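Local coordinates for dendroaspis polylepis MT9 (Dendroaspis polylepis, PDB 6R5M), which antagonizes the muscarinic type 2 acetylcholine receptor and reverses the arterial relaxation that agonists of this receptor induce, at residues C3-S8 / R34-P39; E18-Y23 / C49-K54; Y23-R28 / R43-Q48. One frame throughout, in Å; residues are numbered along the deposited sequence.

Contact 1: residues C3-S8 / R34-P39. With SO4 (sulfate ion), chain D.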
loop_
_atom_site.group_PDB
_atom_site.type_symbol
_atom_site.label_atom_id
_atom_site.label_comp_id
_atom_site.label_asym_id
_atom_site.label_seq_id
_atom_site.Cartn_x
_atom_site.Cartn_y
_atom_site.Cartn_z
ATOM N N CYS A 3 -6.654 4.546 -2.371
ATOM C CA CYS A 3 -5.612 3.923 -1.554
ATOM C C CYS A 3 -4.744 4.945 -0.844
ATOM O O CYS A 3 -4.398 5.976 -1.434
ATOM C CB CYS A 3 -4.746 2.982 -2.399
ATOM S SG CYS A 3 -5.661 1.759 -3.377
ATOM N N HIS A 4 -4.291 4.596 0.384
ATOM C CA HIS A 4 -3.304 5.388 1.141
ATOM C C HIS A 4 -1.986 5.293 0.352
ATOM O O HIS A 4 -1.662 4.220 -0.169
ATOM C CB HIS A 4 -3.087 4.806 2.558
ATOM C CG HIS A 4 -4.221 5.027 3.517
ATOM N ND1 HIS A 4 -4.374 6.237 4.194
ATOM C CD2 HIS A 4 -5.178 4.166 3.942
ATOM C CE1 HIS A 4 -5.446 6.081 4.965
ATOM N NE2 HIS A 4 -5.953 4.852 4.856
ATOM N N ILE A 5 -1.290 6.435 0.172
ATOM C CA ILE A 5 -0.013 6.471 -0.541
ATOM C C ILE A 5 1.069 6.853 0.425
ATOM O O ILE A 5 0.892 7.772 1.218
ATOM C CB ILE A 5 -0.008 7.394 -1.804
ATOM C CG1 ILE A 5 -1.096 6.976 -2.821
ATOM C CG2 ILE A 5 1.384 7.470 -2.478
ATOM C CD1 ILE A 5 -0.841 5.723 -3.695
ATOM N N GLN A 6 2.207 6.170 0.327
ATOM C CA GLN A 6 3.367 6.468 1.157
ATOM C C GLN A 6 4.247 7.543 0.511
ATOM O O GLN A 6 4.684 7.392 -0.627
ATOM C CB GLN A 6 4.170 5.184 1.432
ATOM C CG GLN A 6 5.213 5.333 2.541
ATOM C CD GLN A 6 4.641 5.422 3.949
ATOM O OE1 GLN A 6 3.459 5.164 4.210
ATOM N NE2 GLN A 6 5.489 5.789 4.896
ATOM N N ILE A 7 4.440 8.658 1.231
ATOM C CA ILE A 7 5.273 9.812 0.867
ATOM C C ILE A 7 6.078 10.164 2.126
ATOM O O ILE A 7 5.477 10.371 3.184
ATOM C CB ILE A 7 4.441 11.030 0.360
ATOM C CG1 ILE A 7 3.534 10.645 -0.841
ATOM C CG2 ILE A 7 5.370 12.211 -0.015
ATOM C CD1 ILE A 7 2.509 11.700 -1.275
ATOM N N SER A 8 7.420 10.213 2.019
ATOM C CA SER A 8 8.313 10.534 3.144
ATOM C C SER A 8 7.971 11.871 3.801
ATOM O O SER A 8 7.808 12.877 3.106
ATOM C CB SER A 8 9.773 10.536 2.704
ATOM O OG SER A 8 10.143 9.306 2.106
ATOM N N ARG A 34 3.207 1.952 0.186
ATOM C CA ARG A 34 1.751 1.893 0.293
ATOM C C ARG A 34 1.245 2.555 -0.968
ATOM O O ARG A 34 1.634 3.691 -1.265
ATOM C CB ARG A 34 1.215 2.664 1.517
ATOM C CG ARG A 34 1.366 1.979 2.875
ATOM C CD ARG A 34 0.513 2.633 3.954
ATOM N NE ARG A 34 0.733 4.078 4.008
ATOM C CZ ARG A 34 -0.041 4.944 4.656
ATOM N NH1 ARG A 34 -1.088 4.520 5.356
ATOM N NH2 ARG A 34 0.235 6.238 4.620
ATOM N N GLY A 35 0.405 1.852 -1.716
ATOM C CA GLY A 35 -0.136 2.421 -2.934
ATOM C C GLY A 35 -1.171 1.600 -3.655
ATOM O O GLY A 35 -1.871 0.790 -3.049
ATOM N N CYS A 36 -1.252 1.825 -4.974
ATOM C CA CYS A 36 -2.186 1.210 -5.913
ATOM C C CYS A 36 -1.732 -0.194 -6.328
ATOM O O CYS A 36 -0.537 -0.443 -6.458
ATOM C CB CYS A 36 -2.362 2.110 -7.138
ATOM S SG CYS A 36 -2.894 3.802 -6.767
ATOM N N GLY A 37 -2.692 -1.063 -6.611
ATOM C CA GLY A 37 -2.440 -2.429 -7.076
ATOM C C GLY A 37 -1.992 -3.419 -6.009
ATOM O O GLY A 37 -2.035 -3.116 -4.813
ATOM N N CYS A 38 -1.588 -4.628 -6.441
ATOM C CA CYS A 38 -1.093 -5.681 -5.551
ATOM C C CYS A 38 0.205 -6.261 -6.120
ATOM O O CYS A 38 0.161 -7.098 -7.019
ATOM C CB CYS A 38 -2.145 -6.759 -5.292
ATOM S SG CYS A 38 -1.621 -8.035 -4.103
ATOM N N PRO A 39 1.376 -5.773 -5.667
ATOM C CA PRO A 39 2.635 -6.298 -6.203
ATOM C C PRO A 39 3.053 -7.627 -5.570
ATOM O O PRO A 39 2.670 -7.937 -4.445
ATOM C CB PRO A 39 3.648 -5.184 -5.902
ATOM C CG PRO A 39 2.940 -4.187 -5.017
ATOM C CD PRO A 39 1.626 -4.767 -4.621
HETATM S S SO4 D . -1.604 7.741 7.097
HETATM O O1 SO4 D . -2.456 8.768 7.736
HETATM O O2 SO4 D . -0.904 8.349 5.964
HETATM O O3 SO4 D . -0.635 7.246 8.065
HETATM O O4 SO4 D . -2.434 6.629 6.625
#
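Arg34 carries most of this contact. Its chain starts beside the backbone N, runs extended, and bends at chi3 (-52°), so that the guanidinium turns toward residues 4 to 6. Two hydrogen bonds join the segments, and both tie Gln6 to Arg34. Gln6 N donates to Arg34 O over 3.0 Å, from above the carbonyl plane. Arg34 NE donates to Gln6 OE1 over 2.9 Å. This bond is bent, 132° at the hydrogen, although NE lies nearly along the amide C=O axis. The Gln6 side chain leaves anti to its backbone N and bends at chi2, and its amide stands steeply to the guanidinium, 69° between planes.

A sulfate ion, probably from the crystallisation liquor, takes the far end of the guanidinium. Arg34 NH1 reaches SO4 O4 at 2.8 Å and Arg34 NH2 reaches SO4 O2 at 2.7 Å, both along nearly straight bonds. Arg34 NH1 is also hydrogen-bonded to O of the C-terminal carboxylate of Tyr57, and Gly12 N holds the same sulfate. His4 lies alongside Arg34 and points the same way, its ring nearly parallel to the guanidinium plane. His4 CB sits over one guanidinium face, offset toward the rim, 3.5 Å from Arg34 NH1.

The apolar side-chain contact comes from Ile5. Ile5 CD1 presses on Gly35 CA at 3.5 Å, tighter than usual for two carbons, and lies 4.2 Å from Cys36 SG.

The two segments belong to different sheets of the three-finger fold. Strand 2-4 pairs with strand 14-16 in the two-stranded sheet of the first finger. Strand 30-36 is an outer strand of the three-stranded sheet, beside strand 22-27. Disulfide Cys3-Cys22 links the two sheets directly, and Cys17-Cys36 ties the residue just after strand 14-16 to strand 30-36.

Contact 2: residues E18-Y23 / C49-K54. With PGO (S-1,2-propanediol), chain F.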
loop_
_atom_site.group_PDB
_atom_site.type_symbol
_atom_site.label_atom_id
_atom_site.label_comp_id
_atom_site.label_asym_id
_atom_site.label_seq_id
_atom_site.Cartn_x
_atom_site.Cartn_y
_atom_site.Cartn_z
ATOM N N GLU A 18 -6.750 3.305 -10.553
ATOM C CA GLU A 18 -7.461 2.639 -11.643
ATOM C C GLU A 18 -7.626 1.171 -11.243
ATOM O O GLU A 18 -8.603 0.531 -11.633
ATOM C CB GLU A 18 -6.646 2.722 -12.944
ATOM C CG GLU A 18 -6.839 4.019 -13.714
ATOM C CD GLU A 18 -5.762 4.264 -14.750
ATOM O OE1 GLU A 18 -5.791 3.594 -15.807
ATOM O OE2 GLU A 18 -4.884 5.123 -14.503
ATOM N N GLU A 19 -6.653 0.649 -10.453
ATOM C CA GLU A 19 -6.625 -0.717 -9.922
ATOM C C GLU A 19 -7.710 -0.901 -8.868
ATOM O O GLU A 19 -8.059 0.039 -8.154
ATOM C CB GLU A 19 -5.255 -1.055 -9.289
ATOM C CG GLU A 19 -4.071 -1.030 -10.244
ATOM C CD GLU A 19 -3.329 0.293 -10.344
ATOM O OE1 GLU A 19 -3.882 1.337 -9.930
ATOM O OE2 GLU A 19 -2.186 0.286 -10.849
ATOM N N ASN A 20 -8.201 -2.140 -8.749
ATOM C CA ASN A 20 -9.197 -2.540 -7.773
ATOM C C ASN A 20 -8.565 -2.743 -6.385
ATOM O O ASN A 20 -9.263 -2.637 -5.374
ATOM C CB ASN A 20 -9.863 -3.823 -8.239
ATOM C CG ASN A 20 -11.103 -4.174 -7.487
ATOM O OD1 ASN A 20 -11.996 -3.348 -7.241
ATOM N ND2 ASN A 20 -11.194 -5.432 -7.140
ATOM N N SER A 21 -7.240 -2.999 -6.329
ATOM C CA SER A 21 -6.531 -3.256 -5.078
ATOM C C SER A 21 -5.602 -2.140 -4.585
ATOM O O SER A 21 -5.170 -1.271 -5.344
ATOM C CB SER A 21 -5.746 -4.564 -5.159
ATOM O OG SER A 21 -6.545 -5.665 -5.554
ATOM N N CYS A 22 -5.336 -2.186 -3.281
ATOM C CA CYS A 22 -4.414 -1.337 -2.529
ATOM C C CYS A 22 -3.407 -2.294 -1.911
ATOM O O CYS A 22 -3.721 -3.475 -1.704
ATOM C CB CYS A 22 -5.136 -0.553 -1.435
ATOM S SG CYS A 22 -6.483 0.509 -2.003
ATOM N N TYR A 23 -2.227 -1.789 -1.562
ATOM C CA TYR A 23 -1.212 -2.606 -0.910
ATOM C C TYR A 23 -0.454 -1.858 0.163
ATOM O O TYR A 23 -0.376 -0.627 0.142
ATOM C CB TYR A 23 -0.225 -3.203 -1.934
ATOM C CG TYR A 23 0.835 -2.230 -2.409
ATOM C CD1 TYR A 23 0.617 -1.419 -3.520
ATOM C CD2 TYR A 23 2.057 -2.118 -1.747
ATOM C CE1 TYR A 23 1.590 -0.524 -3.961
ATOM C CE2 TYR A 23 3.019 -1.199 -2.159
ATOM C CZ TYR A 23 2.783 -0.409 -3.270
ATOM O OH TYR A 23 3.739 0.487 -3.689
ATOM N N CYS A 49 -2.479 -7.073 0.763
ATOM C CA CYS A 49 -3.345 -6.534 -0.288
ATOM C C CYS A 49 -4.801 -6.550 0.132
ATOM O O CYS A 49 -5.225 -7.459 0.839
ATOM C CB CYS A 49 -3.139 -7.266 -1.613
ATOM S SG CYS A 49 -1.501 -7.032 -2.332
ATOM N N CYS A 50 -5.569 -5.562 -0.320
ATOM C CA CYS A 50 -6.993 -5.400 0.019
ATOM C C CYS A 50 -7.706 -4.665 -1.112
ATOM O O CYS A 50 -7.043 -4.021 -1.925
ATOM C CB CYS A 50 -7.139 -4.677 1.359
ATOM S SG CYS A 50 -6.251 -3.106 1.437
ATOM N N THR A 51 -9.048 -4.762 -1.182
ATOM C CA THR A 51 -9.809 -4.198 -2.301
ATOM C C THR A 51 -10.937 -3.211 -1.924
ATOM O O THR A 51 -11.944 -3.147 -2.627
ATOM C CB THR A 51 -10.360 -5.348 -3.173
ATOM O OG1 THR A 51 -11.216 -6.172 -2.379
ATOM C CG2 THR A 51 -9.258 -6.192 -3.821
ATOM N N SER A 52 -10.765 -2.415 -0.869
ATOM C CA SER A 52 -11.775 -1.414 -0.502
ATOM C C SER A 52 -11.122 -0.069 -0.209
ATOM O O SER A 52 -9.933 -0.033 0.093
ATOM C CB SER A 52 -12.626 -1.900 0.665
ATOM O OG SER A 52 -11.829 -2.096 1.820
ATOM N N ASP A 53 -11.870 1.050 -0.352
ATOM C CA ASP A 53 -11.311 2.386 -0.118
ATOM C C ASP A 53 -10.667 2.513 1.253
ATOM O O ASP A 53 -11.273 2.120 2.257
ATOM C CB ASP A 53 -12.368 3.494 -0.292
ATOM C CG ASP A 53 -12.895 3.720 -1.701
ATOM O OD1 ASP A 53 -12.200 3.336 -2.670
ATOM O OD2 ASP A 53 -13.998 4.291 -1.833
ATOM N N LYS A 54 -9.427 3.062 1.279
ATOM C CA LYS A 54 -8.608 3.339 2.474
ATOM C C LYS A 54 -8.247 2.068 3.278
ATOM O O LYS A 54 -7.889 2.168 4.449
ATOM C CB LYS A 54 -9.303 4.413 3.354
ATOM C CG LYS A 54 -9.560 5.730 2.604
ATOM C CD LYS A 54 -10.386 6.724 3.391
ATOM C CE LYS A 54 -11.871 6.529 3.197
ATOM N NZ LYS A 54 -12.656 7.583 3.873
HETATM C C1 PGO F . -4.832 -4.738 -9.035
HETATM C C2 PGO F . -5.958 -5.454 -9.748
HETATM C C3 PGO F . -6.762 -4.514 -10.597
HETATM O O1 PGO F . -3.598 -4.879 -9.735
HETATM O O2 PGO F . -6.801 -6.086 -8.793
#
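Thr51 faces the turn that leads into strand 22-27. Thr51 CB lies 3.7 Å from Asn20 O. From there Thr51 CG2 runs anti to the carbonyl carbon and ends 3.3 Å from Ser21 OG, with Asn20 ND2 a little farther off. Ser21 OG sits beside its own backbone N. It makes a long hydrogen bond with a propanediol, probably from the crystallisation liquor: Ser21 OG to PGO O2 is 3.3 Å, and either could be the donor.

Just before Thr51 in the chain, Cys49 and Cys50 pair with Tyr23 and Cys22 as antiparallel strands. Cys22 N donates to Cys50 O over 2.8 Å, nearly along the C=O axis. Cys50 N donates to Cys22 O over 3.1 Å, from above the carbonyl plane. The Tyr23-Cys49 pair is non-hydrogen-bonded.

This is the edge of the disulfide-linked base from which the loops of the three-finger fold extend. Three half-cystines sit here: Cys22 bonds to Cys3, Cys49 to Cys38, and Cys50 to Cys55. Cys50 SG takes the crowded position between N and carbonyl carbon, which brings it within 4.0 Å of Cys22 CB. On the other sheet face Cys49 SG touches Tyr23 CB at 4.1 Å.

Contact 3: residues Y23-R28 / R43-Q48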
loop_
_atom_site.group_PDB
_atom_site.type_symbol
_atom_site.label_atom_id
_atom_site.label_comp_id
_atom_site.label_asym_id
_atom_site.label_seq_id
_atom_site.Cartn_x
_atom_site.Cartn_y
_atom_site.Cartn_z
ATOM N N TYR A 23 -2.227 -1.789 -1.562
ATOM C CA TYR A 23 -1.212 -2.606 -0.910
ATOM C C TYR A 23 -0.454 -1.858 0.163
ATOM O O TYR A 23 -0.376 -0.627 0.142
ATOM C CB TYR A 23 -0.225 -3.203 -1.934
ATOM C CG TYR A 23 0.835 -2.230 -2.409
ATOM C CD1 TYR A 23 0.617 -1.419 -3.520
ATOM C CD2 TYR A 23 2.057 -2.118 -1.747
ATOM C CE1 TYR A 23 1.590 -0.524 -3.961
ATOM C CE2 TYR A 23 3.019 -1.199 -2.159
ATOM C CZ TYR A 23 2.783 -0.409 -3.270
ATOM O OH TYR A 23 3.739 0.487 -3.689
ATOM N N LYS A 24 0.167 -2.615 1.051
ATOM C CA LYS A 24 1.070 -2.138 2.071
ATOM C C LYS A 24 2.222 -3.117 2.052
ATOM O O LYS A 24 2.022 -4.319 2.275
ATOM C CB LYS A 24 0.390 -2.062 3.446
ATOM C CG LYS A 24 1.272 -1.424 4.522
ATOM C CD LYS A 24 0.457 -0.907 5.704
ATOM C CE LYS A 24 0.271 -1.955 6.762
ATOM N NZ LYS A 24 -0.290 -1.353 7.996
ATOM N N MET A 25 3.413 -2.614 1.741
ATOM C CA MET A 25 4.622 -3.418 1.662
ATOM C C MET A 25 5.551 -3.090 2.817
ATOM O O MET A 25 5.823 -1.908 3.073
ATOM C CB MET A 25 5.309 -3.228 0.302
ATOM C CG MET A 25 6.367 -4.292 0.021
ATOM S SD MET A 25 7.079 -4.138 -1.625
ATOM C CE MET A 25 5.963 -5.163 -2.534
ATOM N N SER A 26 6.001 -4.132 3.538
ATOM C CA SER A 26 6.891 -3.983 4.689
ATOM C C SER A 26 8.056 -4.972 4.741
ATOM O O SER A 26 7.987 -6.063 4.170
ATOM C CB SER A 26 6.109 -3.929 6.002
ATOM O OG SER A 26 5.522 -5.178 6.318
ATOM N N VAL A 27 9.129 -4.575 5.434
ATOM C CA VAL A 27 10.307 -5.401 5.724
ATOM C C VAL A 27 10.651 -5.174 7.198
ATOM O O VAL A 27 10.868 -4.032 7.617
ATOM C CB VAL A 27 11.519 -5.280 4.748
ATOM C CG1 VAL A 27 12.038 -3.865 4.637
ATOM C CG2 VAL A 27 12.646 -6.239 5.125
ATOM N N ARG A 28 10.658 -6.253 8.003
ATOM C CA ARG A 28 10.898 -6.209 9.456
ATOM C C ARG A 28 9.907 -5.233 10.157
ATOM O O ARG A 28 10.299 -4.568 11.105
ATOM C CB ARG A 28 12.377 -5.837 9.782
ATOM C CG ARG A 28 13.332 -7.011 9.976
ATOM C CD ARG A 28 14.758 -6.512 10.194
ATOM N NE ARG A 28 15.717 -7.597 10.424
ATOM C CZ ARG A 28 17.037 -7.481 10.277
ATOM N NH1 ARG A 28 17.569 -6.338 9.866
ATOM N NH2 ARG A 28 17.829 -8.522 10.491
ATOM N N ARG A 43 10.064 -13.121 0.857
ATOM C CA ARG A 43 10.709 -12.843 2.153
ATOM C C ARG A 43 12.078 -12.146 1.966
ATOM O O ARG A 43 12.786 -12.478 1.015
ATOM C CB ARG A 43 10.896 -14.149 2.956
ATOM C CG ARG A 43 9.610 -14.726 3.547
ATOM C CD ARG A 43 9.890 -16.040 4.256
ATOM N NE ARG A 43 8.662 -16.751 4.622
ATOM C CZ ARG A 43 8.630 -17.904 5.287
ATOM N NH1 ARG A 43 9.760 -18.490 5.671
ATOM N NH2 ARG A 43 7.471 -18.480 5.574
ATOM N N PRO A 44 12.464 -11.154 2.797
ATOM C CA PRO A 44 11.770 -10.624 3.987
ATOM C C PRO A 44 10.618 -9.662 3.684
ATOM O O PRO A 44 9.917 -9.235 4.605
ATOM C CB PRO A 44 12.908 -9.954 4.759
ATOM C CG PRO A 44 13.826 -9.449 3.687
ATOM C CD PRO A 44 13.766 -10.483 2.592
ATOM N N ARG A 45 10.422 -9.332 2.396
ATOM C CA ARG A 45 9.388 -8.419 1.919
ATOM C C ARG A 45 7.992 -9.034 2.074
ATOM O O ARG A 45 7.725 -10.123 1.555
ATOM C CB ARG A 45 9.665 -8.058 0.462
ATOM C CG ARG A 45 9.355 -6.629 0.113
ATOM C CD ARG A 45 10.386 -6.073 -0.843
ATOM N NE ARG A 45 10.550 -6.889 -2.047
ATOM C CZ ARG A 45 10.336 -6.464 -3.287
ATOM N NH1 ARG A 45 9.939 -5.217 -3.512
ATOM N NH2 ARG A 45 10.521 -7.281 -4.314
ATOM N N GLN A 46 7.116 -8.336 2.805
ATOM C CA GLN A 46 5.758 -8.807 3.094
ATOM C C GLN A 46 4.748 -7.829 2.533
ATOM O O GLN A 46 4.846 -6.633 2.817
ATOM C CB GLN A 46 5.533 -8.973 4.618
ATOM C CG GLN A 46 6.611 -9.735 5.374
ATOM C CD GLN A 46 6.348 -11.214 5.436
ATOM O OE1 GLN A 46 5.606 -11.699 6.291
ATOM N NE2 GLN A 46 6.982 -11.979 4.563
ATOM N N VAL A 47 3.783 -8.330 1.735
ATOM C CA VAL A 47 2.720 -7.514 1.124
ATOM C C VAL A 47 1.371 -7.852 1.753
ATOM O O VAL A 47 1.049 -9.021 1.969
ATOM C CB VAL A 47 2.606 -7.614 -0.434
ATOM C CG1 VAL A 47 2.022 -6.335 -1.048
ATOM C CG2 VAL A 47 3.936 -7.945 -1.085
ATOM N N GLN A 48 0.584 -6.821 2.024
ATOM C CA GLN A 48 -0.783 -6.930 2.518
ATOM C C GLN A 48 -1.637 -6.286 1.441
ATOM O O GLN A 48 -1.469 -5.096 1.164
ATOM C CB GLN A 48 -0.959 -6.203 3.863
ATOM C CG GLN A 48 -0.433 -6.966 5.080
ATOM C CD GLN A 48 -0.271 -6.042 6.264
ATOM O OE1 GLN A 48 0.838 -5.606 6.590
ATOM N NE2 GLN A 48 -1.367 -5.697 6.921
HETATM O O HOH W 1 2.972 -5.281 4.888
HETATM O O HOH W 2 10.132 -9.104 7.309
#
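Strands 22-27 and 45-50, from the second and third fingers of the three-finger fold, run antiparallel here. Four backbone hydrogen bonds join them, two in each hydrogen-bonded pair. Ser26 and Gln46 make the straighter set, both 2.8 Å, Ser26 N to Gln46 O and Gln46 N to Ser26 O. Lys24 N donates to Gln48 O, and Gln48 N to Lys24 O, both in the carbonyl plane.

On the face of Lys24, Ser26 and Gln48, a water lies 2.7 Å from Gln48 OE1 and 2.9 Å from Lys24 O. It can donate to either, but has more acceptors in reach than protons. Ser26 OG is a further partner. Lys24 CE lies alongside the Gln48 amide, but Lys24 NZ forms a salt bridge with Tyr57 OXT. Gln48 NE2 has its hydrogen-bond partner outside the two segments. A second water accepts from Arg28 N and donates to Pro44 O, linking the segments beyond the last backbone bonds.

The face of Met25, Val47 and Arg45 is mixed. Met25 CE meets Val47 CG2 at 3.7 Å, and Arg45 NH1 lies 3.6 Å from Met25 SD. Pro44, after a cis peptide bond, lies beside Val27, with Pro44 CG 3.7 Å from Val27 CG2.

Overall arrangement
Contact 1 lies near the centre of the chain and is partly buried, while contacts 2 and 3 are at the surface. Contacts 2 and 3 use the same strand pair, 22-27 with 45-50, and share Tyr23. Contact 2 takes its base, rich in disulfides, and contact 3 its outer reach, where waters supplement the backbone bonds. Contact 1 instead brings strand 30-36, the other neighbour of strand 22-27, against the first finger, through one backbone bond and the Arg34 side chain. Disulfides Cys3-Cys22 and Cys38-Cys49 join contacts 1 and 2 directly. Tyr23 N probably bonds to Gly35 O, so contact 1 also adjoins the shared strand.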